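Local coordinates for protein lactate dehydrogenase, adjacent gene encodes predicted malate dehydrogenase (Cryptosporidium parvum, PDB 4ND2) that probably catalyses the NAD-dependent interconversion of (S)-lactate and pyruvate, and binds pyruvate together with an analogue of the NAD cofactor, at residues Glu3-Ala8 against Ala246-Lys251; Tyr21-Gly24 against Leu28-Val31; His130-Lys133 against Pro138-Lys141; Asp250-Val255 against Gly282-Leu287. All coordinates share one frame; numbering follows the deposited sequence.

How the contacts relate
Contact 2 closes first along the chain, then contact 3, both in the NAD-binding half; contact 1 brings that half's first strand against the end of helix 234-248 from the C-terminal half. Contacts 1 and 2 lie about 10 Å apart between centres and meet through backbone pairing of strands 6-10 and 30-34 in the parallel sheet. Contact 4 shares Asp-250 and Lys-251 with contact 1, about 14 Å away between centres, and carries the chain from helix 234-248 into the antiparallel sheet. Contacts 3 and 4, about 16 Å apart between centres, touch where the Asn-140 carbonyl faces the Val-283 amide. Contacts 1, 3 and 4 thus trace part of the seam between the two domains.

Contact 1 (Glu3-Ala8 against Ala246-Lys251); sequences ERRKIA and AYLKDK
The chain leading into strand 6-10 runs past the C-terminal end of helix 234-248, and the backbones come nearest at Arg-5 and Leu-248, whose CA atoms are 7.8 Å apart. Arg-5 reaches across with an extended chain, its CG 4.1 Å from CD2 of Leu-248 as the two side chains run antiparallel alongside one another. The carbonyl oxygen of Leu-248 then lies over one face of the guanidinium, displaced from its middle, with Arg-5 NH1 3.2 Å from Leu-248 O. Coming from above the plane, this oxygen makes an electrostatic contact rather than a hydrogen bond. The helix ends here in a Schellman motif: Asp-250 takes a positive phi (52°), and Lys-251 N donates to Ala-246 O at 3.0 Å. The negative end of the helix dipole would probably favour the arginine, although Arg-5 NH2 also stands 4.4 Å from the like-charged Lys-249 NZ. Deeper in, Ile-7 CD1 meets Leu-248 CD1 at 3.9 Å. The isoleucine sends CG1 toward the helix by setting it anti to its own carbonyl carbon (chi1 -61°), and Val-75 of the neighbouring strand 75-78 packs against both residues. A second subunit also reaches this contact: Arg-4 forms a salt bridge with Asp-250 of that subunit, and Asp-250 one with that subunit's Arg-4.

Contact 2 (Tyr21-Gly24 against Leu28-Val31); sequences YIVG and LADV
The carbonyl oxygen of Val-23 accepts the amide of Leu-28, with Leu-28 N 3.1 Å from Val-23 O. The bond is fairly straight, 157° at the hydrogen, and the donor lies in the carbonyl plane. It spans five residues, one more than the alpha-helical step, and so brings the chain back over the last turn of helix 14-26. The same oxygen is brushed by Leu-28 CB. From the same valine, one methyl does most of the touching. Placed anti to the backbone nitrogen (chi1 166°), CG1 points at the returning chain and meets Leu-28, Ala-29 and, past Asp-30, Val-31. Val-23 CG1 lies 4.2 Å from Leu-28 CB and 3.6 Å from Ala-29 O, an oxygen that also takes a hydrogen bond from Ser-59 OG. Against Val-31 the fit is tight: Val-23 CG1 and Val-31 CG2 are 3.3 Å apart, closer than normal van der Waals packing. These residues join the helix to the second strand in the first beta-alpha-beta unit of a Rossmann fold, made of strand 6-10, helix 14-26 and strand 30-34. The turn after strand 6-10 and the start of the helix carry Gly-11, Gly-13 and Gly-16, predicted to bind NAD. Val-31 itself is further off, its side chain about 14 Å from the bound 3-acetylpyridine adenine dinucleotide. Ile-7 of strand 6-10 packs on Val-23, Leu-28 and Ala-29, while Val-241 of helix 234-248 touches Val-23. The turn is buried, and the amide nitrogen of Ala-29 has no partner in the model.

Contact 3 (His130-Lys133 against Pro138-Lys141); sequences HFQK and PHNK
Gln-132 lays its side-chain amide over one face of the His-139 imidazole, the two planes 23° apart. The amide nitrogen sits above the middle of the ring, 3.6 Å from Gln-132 NE2 to His-139 CE1. Gln-132 CD lies over the CD2-NE2 side, 3.5 Å from His-139 CD2, and OE1 projects past that rim. Gln-132 OE1 also comes within 3.3 Å of His-139 NE2, yet with the groups stacked the angle is too poor for a hydrogen bond, and the contact is one of flat surfaces. What fixes the amide lies just outside: Gln-132 NE2 donates to the carbonyl of Leu-137, in the link between the two segments, which settles how the group is turned. The glutamine gets there by a bend at its second torsion (chi2 -80°), which turns the amide across the histidine. The imidazole has further support from Phe-260, whose ring stacks on it, and the backbone oxygen of His-139 is bound by the hydroxyl of Tyr-271. Further out, the turn that carries the histidine is itself braced, with Lys-141 N 3.0 Å from Pro-138 O in a hydrogen bond that closes a short 3-10 segment. Backbone bonds from Asn-140 to Val-283 and from Lys-141 to Val-117 tie the turn to the chain just ahead of strand 284-286 and to strand 116-119. This is the helix-to-strand return at the edge of the Rossmann sheet, where helix 124-135 gives way to 142-144, the last strand of the parallel sheet.

Contact 4 (Asp250-Val255 against Gly282-Leu287); sequences DKKAVV and GVEDIL
Two carboxylates, those of Asp-250 and Glu-284, are turned 54° against each other, and the ammonium of Lys-252 bridges them. Each offers it a syn lone pair, so the lysine comes in on the side of the second oxygen. Lys-252 NZ is 2.8 Å from Glu-284 OE2 and likewise 2.8 Å from Asp-250 OD1, with a weaker bond of 3.3 Å from Lys-252 NZ to Glu-284 OE1. Asp-250 OD1 and Glu-284 OE1 approach to 4.0 Å, a repulsion that the shared lysine probably offsets. Backbone amides steady the acids as well: Lys-280 N donates to Asp-250 OD1 and Asn-281 N to Glu-284 OE1. While Glu-284 is extended beyond CG, Lys-252 is bent at its second torsion (chi2 -58°); the two chains cross at about a right angle, and Lys-252 CD also lies near Glu-284 OE2. Further along, Val-254 and Leu-287 meet through methyls, Val-254 CG2 being 4.0 Å from Leu-287 CD1. Residues 250-254 and 284-287 run in nearly the same direction, 16° apart, because strands 253-261 and 284-286 lie at the two margins of a three-stranded antiparallel sheet with 270-279 between them. Ile-277 of that middle strand packs against both Lys-252 and Val-254, and Lys-252 and Ala-253 together face Ile-278 in a G1 beta bulge. Asp-168 of the fourth subunit accepts a hydrogen bond from the amide of Val-254, and within the chain Ala-253 rests on Ala-246 of helix 234-248.

Contact 1 (Glu3-Ala8 against Ala246-Lys251)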
# COMPACT_ATOMS: atom_id res chain seq x y z
N GLU A 3 15.28 13.90 9.07
CA GLU A 3 15.34 12.94 10.16
C GLU A 3 14.11 12.05 10.11
O GLU A 3 13.04 12.47 9.67
CB GLU A 3 15.40 13.66 11.51
CG GLU A 3 16.72 14.35 11.76
CD GLU A 3 16.81 14.92 13.16
OE1 GLU A 3 16.00 15.81 13.49
OE2 GLU A 3 17.69 14.48 13.93
N ARG A 4 14.27 10.80 10.56
CA ARG A 4 13.16 9.86 10.61
C ARG A 4 12.04 10.42 11.48
O ARG A 4 12.29 11.04 12.51
CB ARG A 4 13.61 8.52 11.18
CG ARG A 4 14.53 7.72 10.28
CD ARG A 4 14.63 6.28 10.78
NE ARG A 4 15.42 5.41 9.90
CZ ARG A 4 15.25 4.09 9.79
NH1 ARG A 4 14.30 3.46 10.49
NH2 ARG A 4 16.02 3.39 8.97
N ARG A 5 10.80 10.22 11.04
CA ARG A 5 9.64 10.57 11.85
C ARG A 5 9.58 9.62 13.05
O ARG A 5 9.97 8.46 12.94
CB ARG A 5 8.36 10.51 11.02
CG ARG A 5 8.26 11.66 10.03
CD ARG A 5 7.36 11.34 8.85
NE ARG A 5 7.18 12.51 7.99
CZ ARG A 5 6.56 12.50 6.81
NH1 ARG A 5 6.45 13.63 6.11
NH2 ARG A 5 6.04 11.38 6.32
N LYS A 6 9.11 10.13 14.18
CA LYS A 6 9.17 9.41 15.45
C LYS A 6 7.86 9.54 16.22
O LYS A 6 7.41 10.65 16.52
CB LYS A 6 10.34 9.94 16.29
CG LYS A 6 10.56 9.20 17.60
CD LYS A 6 11.80 9.72 18.32
CE LYS A 6 11.95 9.07 19.68
NZ LYS A 6 13.25 9.42 20.33
N ILE A 7 7.26 8.39 16.54
CA ILE A 7 6.04 8.34 17.35
C ILE A 7 6.33 7.64 18.67
O ILE A 7 6.86 6.53 18.69
CB ILE A 7 4.90 7.59 16.63
CG1 ILE A 7 4.55 8.30 15.31
CG2 ILE A 7 3.68 7.48 17.53
CD1 ILE A 7 3.51 7.59 14.48
N ALA A 8 5.98 8.30 19.77
CA ALA A 8 6.08 7.69 21.10
C ALA A 8 4.71 7.19 21.52
O ALA A 8 3.73 7.94 21.50
CB ALA A 8 6.62 8.70 22.11
N ALA A 246 -2.44 12.07 9.57
CA ALA A 246 -2.92 13.39 9.19
C ALA A 246 -1.93 14.48 9.60
O ALA A 246 -1.68 15.42 8.83
CB ALA A 246 -4.28 13.66 9.82
N TYR A 247 -1.36 14.36 10.80
CA TYR A 247 -0.37 15.30 11.29
C TYR A 247 0.95 15.17 10.53
O TYR A 247 1.46 16.16 9.99
CB TYR A 247 -0.13 15.10 12.79
CG TYR A 247 0.89 16.06 13.37
CD1 TYR A 247 0.53 17.37 13.69
CD2 TYR A 247 2.20 15.67 13.59
CE1 TYR A 247 1.46 18.26 14.20
CE2 TYR A 247 3.14 16.55 14.11
CZ TYR A 247 2.76 17.84 14.41
OH TYR A 247 3.68 18.72 14.93
N LEU A 248 1.49 13.96 10.48
CA LEU A 248 2.82 13.72 9.90
C LEU A 248 2.89 14.01 8.40
O LEU A 248 3.93 14.44 7.91
CB LEU A 248 3.28 12.28 10.18
CG LEU A 248 3.59 11.95 11.64
CD1 LEU A 248 3.74 10.45 11.84
CD2 LEU A 248 4.84 12.68 12.10
N LYS A 249 1.79 13.78 7.69
CA LYS A 249 1.74 14.02 6.25
C LYS A 249 1.05 15.34 5.88
O LYS A 249 0.88 15.64 4.70
CB LYS A 249 1.06 12.84 5.55
CG LYS A 249 1.86 11.55 5.67
CD LYS A 249 1.04 10.34 5.23
CE LYS A 249 1.93 9.17 4.84
NZ LYS A 249 2.96 9.50 3.82
N ASP A 250 0.66 16.12 6.90
CA ASP A 250 0.04 17.43 6.69
C ASP A 250 -1.15 17.32 5.73
O ASP A 250 -1.23 18.07 4.75
CB ASP A 250 1.08 18.43 6.18
CG ASP A 250 0.53 19.85 6.08
OD1 ASP A 250 -0.25 20.27 6.96
OD2 ASP A 250 0.90 20.56 5.12
N LYS A 251 -2.05 16.39 6.02
CA LYS A 251 -3.12 16.04 5.09
C LYS A 251 -4.23 17.08 4.94
O LYS A 251 -4.93 17.09 3.93
CB LYS A 251 -3.79 14.72 5.50
CG LYS A 251 -2.95 13.48 5.26
CD LYS A 251 -3.80 12.24 5.45
CE LYS A 251 -2.97 10.98 5.47
NZ LYS A 251 -3.83 9.78 5.68

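Contact 2 (Tyr21-Gly24 against Leu28-Val31)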
# COMPACT_ATOMS: atom_id res chain seq x y z
N TYR A 21 2.55 -1.86 15.83
CA TYR A 21 2.45 -2.86 14.77
C TYR A 21 2.08 -2.22 13.44
O TYR A 21 2.73 -2.45 12.41
CB TYR A 21 1.38 -3.88 15.18
CG TYR A 21 1.33 -5.21 14.45
CD1 TYR A 21 2.49 -5.85 14.00
CD2 TYR A 21 0.12 -5.87 14.28
CE1 TYR A 21 2.42 -7.08 13.37
CE2 TYR A 21 0.04 -7.10 13.66
CZ TYR A 21 1.20 -7.71 13.21
OH TYR A 21 1.12 -8.94 12.59
N ILE A 22 1.04 -1.39 13.47
CA ILE A 22 0.49 -0.76 12.26
C ILE A 22 1.39 0.36 11.76
O ILE A 22 1.63 0.47 10.55
CB ILE A 22 -0.94 -0.23 12.51
CG1 ILE A 22 -1.88 -1.39 12.88
CG2 ILE A 22 -1.47 0.53 11.29
CD1 ILE A 22 -1.95 -2.50 11.85
N VAL A 23 1.89 1.19 12.67
CA VAL A 23 2.83 2.26 12.32
C VAL A 23 4.05 1.66 11.62
O VAL A 23 4.49 2.15 10.58
CB VAL A 23 3.28 3.07 13.56
CG1 VAL A 23 4.50 3.94 13.24
CG2 VAL A 23 2.14 3.93 14.08
N GLY A 24 4.59 0.59 12.21
CA GLY A 24 5.73 -0.12 11.64
C GLY A 24 5.41 -0.72 10.28
O GLY A 24 6.18 -0.55 9.33
N LEU A 28 5.30 4.42 8.63
CA LEU A 28 4.90 5.81 8.89
C LEU A 28 5.96 6.54 9.72
O LEU A 28 6.22 7.73 9.51
CB LEU A 28 3.56 5.84 9.62
CG LEU A 28 2.98 7.20 10.02
CD1 LEU A 28 2.69 8.05 8.80
CD2 LEU A 28 1.73 7.01 10.86
N ALA A 29 6.56 5.82 10.67
CA ALA A 29 7.56 6.40 11.56
C ALA A 29 8.29 5.30 12.32
O ALA A 29 7.91 4.13 12.27
CB ALA A 29 6.89 7.35 12.55
N ASP A 30 9.35 5.70 13.02
CA ASP A 30 9.94 4.87 14.06
C ASP A 30 9.02 4.94 15.27
O ASP A 30 8.34 5.95 15.47
CB ASP A 30 11.33 5.36 14.45
CG ASP A 30 12.38 5.10 13.39
OD1 ASP A 30 12.15 4.29 12.46
OD2 ASP A 30 13.47 5.70 13.50
N VAL A 31 9.03 3.89 16.08
CA VAL A 31 8.15 3.82 17.25
C VAL A 31 8.96 3.58 18.52
O VAL A 31 9.86 2.75 18.55
CB VAL A 31 7.12 2.68 17.09
CG1 VAL A 31 6.24 2.58 18.33
CG2 VAL A 31 6.28 2.90 15.84

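Contact 3 (His130-Lys133 against Pro138-Lys141)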
# COMPACT_ATOMS: atom_id res chain seq x y z
N HIS A 130 -7.59 17.48 30.95
CA HIS A 130 -6.67 17.36 32.07
C HIS A 130 -5.21 17.40 31.61
O HIS A 130 -4.41 18.13 32.19
CB HIS A 130 -6.93 16.06 32.85
CG HIS A 130 -6.09 15.92 34.08
ND1 HIS A 130 -6.22 16.76 35.16
CD2 HIS A 130 -5.11 15.04 34.40
CE1 HIS A 130 -5.35 16.41 36.10
NE2 HIS A 130 -4.67 15.37 35.65
N PHE A 131 -4.88 16.63 30.58
CA PHE A 131 -3.50 16.61 30.07
C PHE A 131 -3.04 17.97 29.56
O PHE A 131 -1.91 18.38 29.81
CB PHE A 131 -3.32 15.57 28.96
CG PHE A 131 -1.90 15.47 28.49
CD1 PHE A 131 -1.01 14.61 29.11
CD2 PHE A 131 -1.44 16.27 27.45
CE1 PHE A 131 0.31 14.53 28.69
CE2 PHE A 131 -0.12 16.19 27.03
CZ PHE A 131 0.75 15.32 27.65
N GLN A 132 -3.91 18.66 28.82
CA GLN A 132 -3.56 19.98 28.29
C GLN A 132 -3.29 20.96 29.43
O GLN A 132 -2.33 21.73 29.38
CB GLN A 132 -4.68 20.51 27.38
CG GLN A 132 -4.30 21.75 26.59
CD GLN A 132 -4.38 23.04 27.40
OE1 GLN A 132 -5.23 23.18 28.27
NE2 GLN A 132 -3.49 23.98 27.11
N LYS A 133 -4.13 20.92 30.47
CA LYS A 133 -3.99 21.81 31.61
C LYS A 133 -2.66 21.58 32.35
O LYS A 133 -1.92 22.54 32.59
CB LYS A 133 -5.16 21.64 32.58
CG LYS A 133 -5.24 22.72 33.65
CD LYS A 133 -6.41 22.51 34.60
CE LYS A 133 -6.46 23.59 35.66
NZ LYS A 133 -7.54 23.35 36.66
N PRO A 138 0.22 23.74 23.86
CA PRO A 138 -0.82 24.50 23.15
C PRO A 138 -2.07 23.66 22.89
O PRO A 138 -1.95 22.46 22.61
CB PRO A 138 -0.14 24.87 21.83
CG PRO A 138 1.32 24.82 22.11
CD PRO A 138 1.50 23.73 23.12
N HIS A 139 -3.24 24.28 22.99
CA HIS A 139 -4.51 23.59 22.78
C HIS A 139 -4.55 22.85 21.44
O HIS A 139 -5.03 21.72 21.37
CB HIS A 139 -5.69 24.57 22.87
CG HIS A 139 -5.96 25.07 24.25
ND1 HIS A 139 -5.42 26.25 24.73
CD2 HIS A 139 -6.71 24.56 25.25
CE1 HIS A 139 -5.83 26.44 25.97
NE2 HIS A 139 -6.62 25.43 26.31
N ASN A 140 -4.04 23.49 20.39
CA ASN A 140 -4.05 22.92 19.05
C ASN A 140 -3.11 21.71 18.87
O ASN A 140 -3.21 21.00 17.86
CB ASN A 140 -3.72 23.99 18.00
CG ASN A 140 -2.29 24.50 18.11
OD1 ASN A 140 -1.84 24.92 19.17
ND2 ASN A 140 -1.56 24.45 17.00
N LYS A 141 -2.22 21.49 19.83
CA LYS A 141 -1.28 20.37 19.78
C LYS A 141 -1.67 19.22 20.71
O LYS A 141 -0.93 18.24 20.83
CB LYS A 141 0.13 20.86 20.13
CG LYS A 141 0.71 21.87 19.15
CD LYS A 141 1.01 21.28 17.78
CE LYS A 141 2.21 20.35 17.78
NZ LYS A 141 3.49 21.08 18.02

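Contact 4 (Asp250-Val255 against Gly282-Leu287)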
# COMPACT_ATOMS: atom_id res chain seq x y z
N ASP A 250 0.66 16.12 6.90
CA ASP A 250 0.04 17.43 6.69
C ASP A 250 -1.15 17.32 5.73
O ASP A 250 -1.23 18.07 4.75
CB ASP A 250 1.08 18.43 6.18
CG ASP A 250 0.53 19.85 6.08
OD1 ASP A 250 -0.25 20.27 6.96
OD2 ASP A 250 0.90 20.56 5.12
N LYS A 251 -2.05 16.39 6.02
CA LYS A 251 -3.12 16.04 5.09
C LYS A 251 -4.23 17.08 4.94
O LYS A 251 -4.93 17.09 3.93
CB LYS A 251 -3.79 14.72 5.50
CG LYS A 251 -2.95 13.48 5.26
CD LYS A 251 -3.80 12.24 5.45
CE LYS A 251 -2.97 10.98 5.47
NZ LYS A 251 -3.83 9.78 5.68
N LYS A 252 -4.40 17.93 5.96
CA LYS A 252 -5.60 18.76 6.08
C LYS A 252 -6.84 17.85 6.04
O LYS A 252 -7.83 18.16 5.36
CB LYS A 252 -5.67 19.84 4.99
CG LYS A 252 -4.36 20.56 4.70
CD LYS A 252 -3.79 21.24 5.93
CE LYS A 252 -2.54 22.03 5.57
NZ LYS A 252 -1.82 22.55 6.76
N ALA A 253 -6.77 16.73 6.75
CA ALA A 253 -7.84 15.75 6.77
C ALA A 253 -8.93 16.20 7.74
O ALA A 253 -8.64 16.78 8.78
CB ALA A 253 -7.30 14.39 7.19
N VAL A 254 -10.18 15.92 7.38
CA VAL A 254 -11.30 16.17 8.28
C VAL A 254 -11.35 15.02 9.28
O VAL A 254 -11.65 13.88 8.92
CB VAL A 254 -12.65 16.27 7.53
CG1 VAL A 254 -13.78 16.50 8.53
CG2 VAL A 254 -12.61 17.39 6.50
N VAL A 255 -11.03 15.33 10.53
CA VAL A 255 -10.93 14.32 11.57
C VAL A 255 -11.86 14.65 12.73
O VAL A 255 -11.64 15.64 13.44
CB VAL A 255 -9.48 14.23 12.10
CG1 VAL A 255 -9.35 13.17 13.18
CG2 VAL A 255 -8.52 13.93 10.95
N GLY A 282 -1.08 20.68 13.78
CA GLY A 282 -2.02 20.04 14.70
C GLY A 282 -3.45 20.28 14.29
O GLY A 282 -3.79 20.14 13.12
N VAL A 283 -4.30 20.63 15.26
CA VAL A 283 -5.69 20.99 14.98
C VAL A 283 -5.70 22.40 14.42
O VAL A 283 -5.44 23.36 15.14
CB VAL A 283 -6.57 20.90 16.25
CG1 VAL A 283 -8.00 21.35 15.95
CG2 VAL A 283 -6.57 19.48 16.80
N GLU A 284 -5.99 22.52 13.13
CA GLU A 284 -5.86 23.80 12.42
C GLU A 284 -7.19 24.53 12.22
O GLU A 284 -7.20 25.74 11.98
CB GLU A 284 -5.16 23.57 11.07
CG GLU A 284 -3.73 23.08 11.24
CD GLU A 284 -3.03 22.74 9.94
OE1 GLU A 284 -1.88 22.27 10.00
OE2 GLU A 284 -3.62 22.94 8.86
N ASP A 285 -8.31 23.81 12.32
CA ASP A 285 -9.63 24.41 12.20
C ASP A 285 -10.70 23.45 12.71
O ASP A 285 -10.43 22.26 12.91
CB ASP A 285 -9.92 24.78 10.73
CG ASP A 285 -10.90 25.94 10.58
OD1 ASP A 285 -11.30 26.23 9.43
OD2 ASP A 285 -11.27 26.58 11.59
N ILE A 286 -11.90 23.98 12.95
CA ILE A 286 -13.06 23.17 13.30
C ILE A 286 -14.21 23.51 12.36
O ILE A 286 -14.49 24.69 12.13
CB ILE A 286 -13.50 23.41 14.76
CG1 ILE A 286 -12.45 22.84 15.73
CG2 ILE A 286 -14.86 22.77 15.03
CD1 ILE A 286 -12.62 23.29 17.16
N LEU A 287 -14.86 22.49 11.80
CA LEU A 287 -15.99 22.69 10.89
C LEU A 287 -17.32 22.70 11.65
O LEU A 287 -17.48 21.97 12.63
CB LEU A 287 -16.03 21.59 9.83
CG LEU A 287 -14.76 21.40 8.99
CD1 LEU A 287 -14.99 20.32 7.94
CD2 LEU A 287 -14.33 22.70 8.33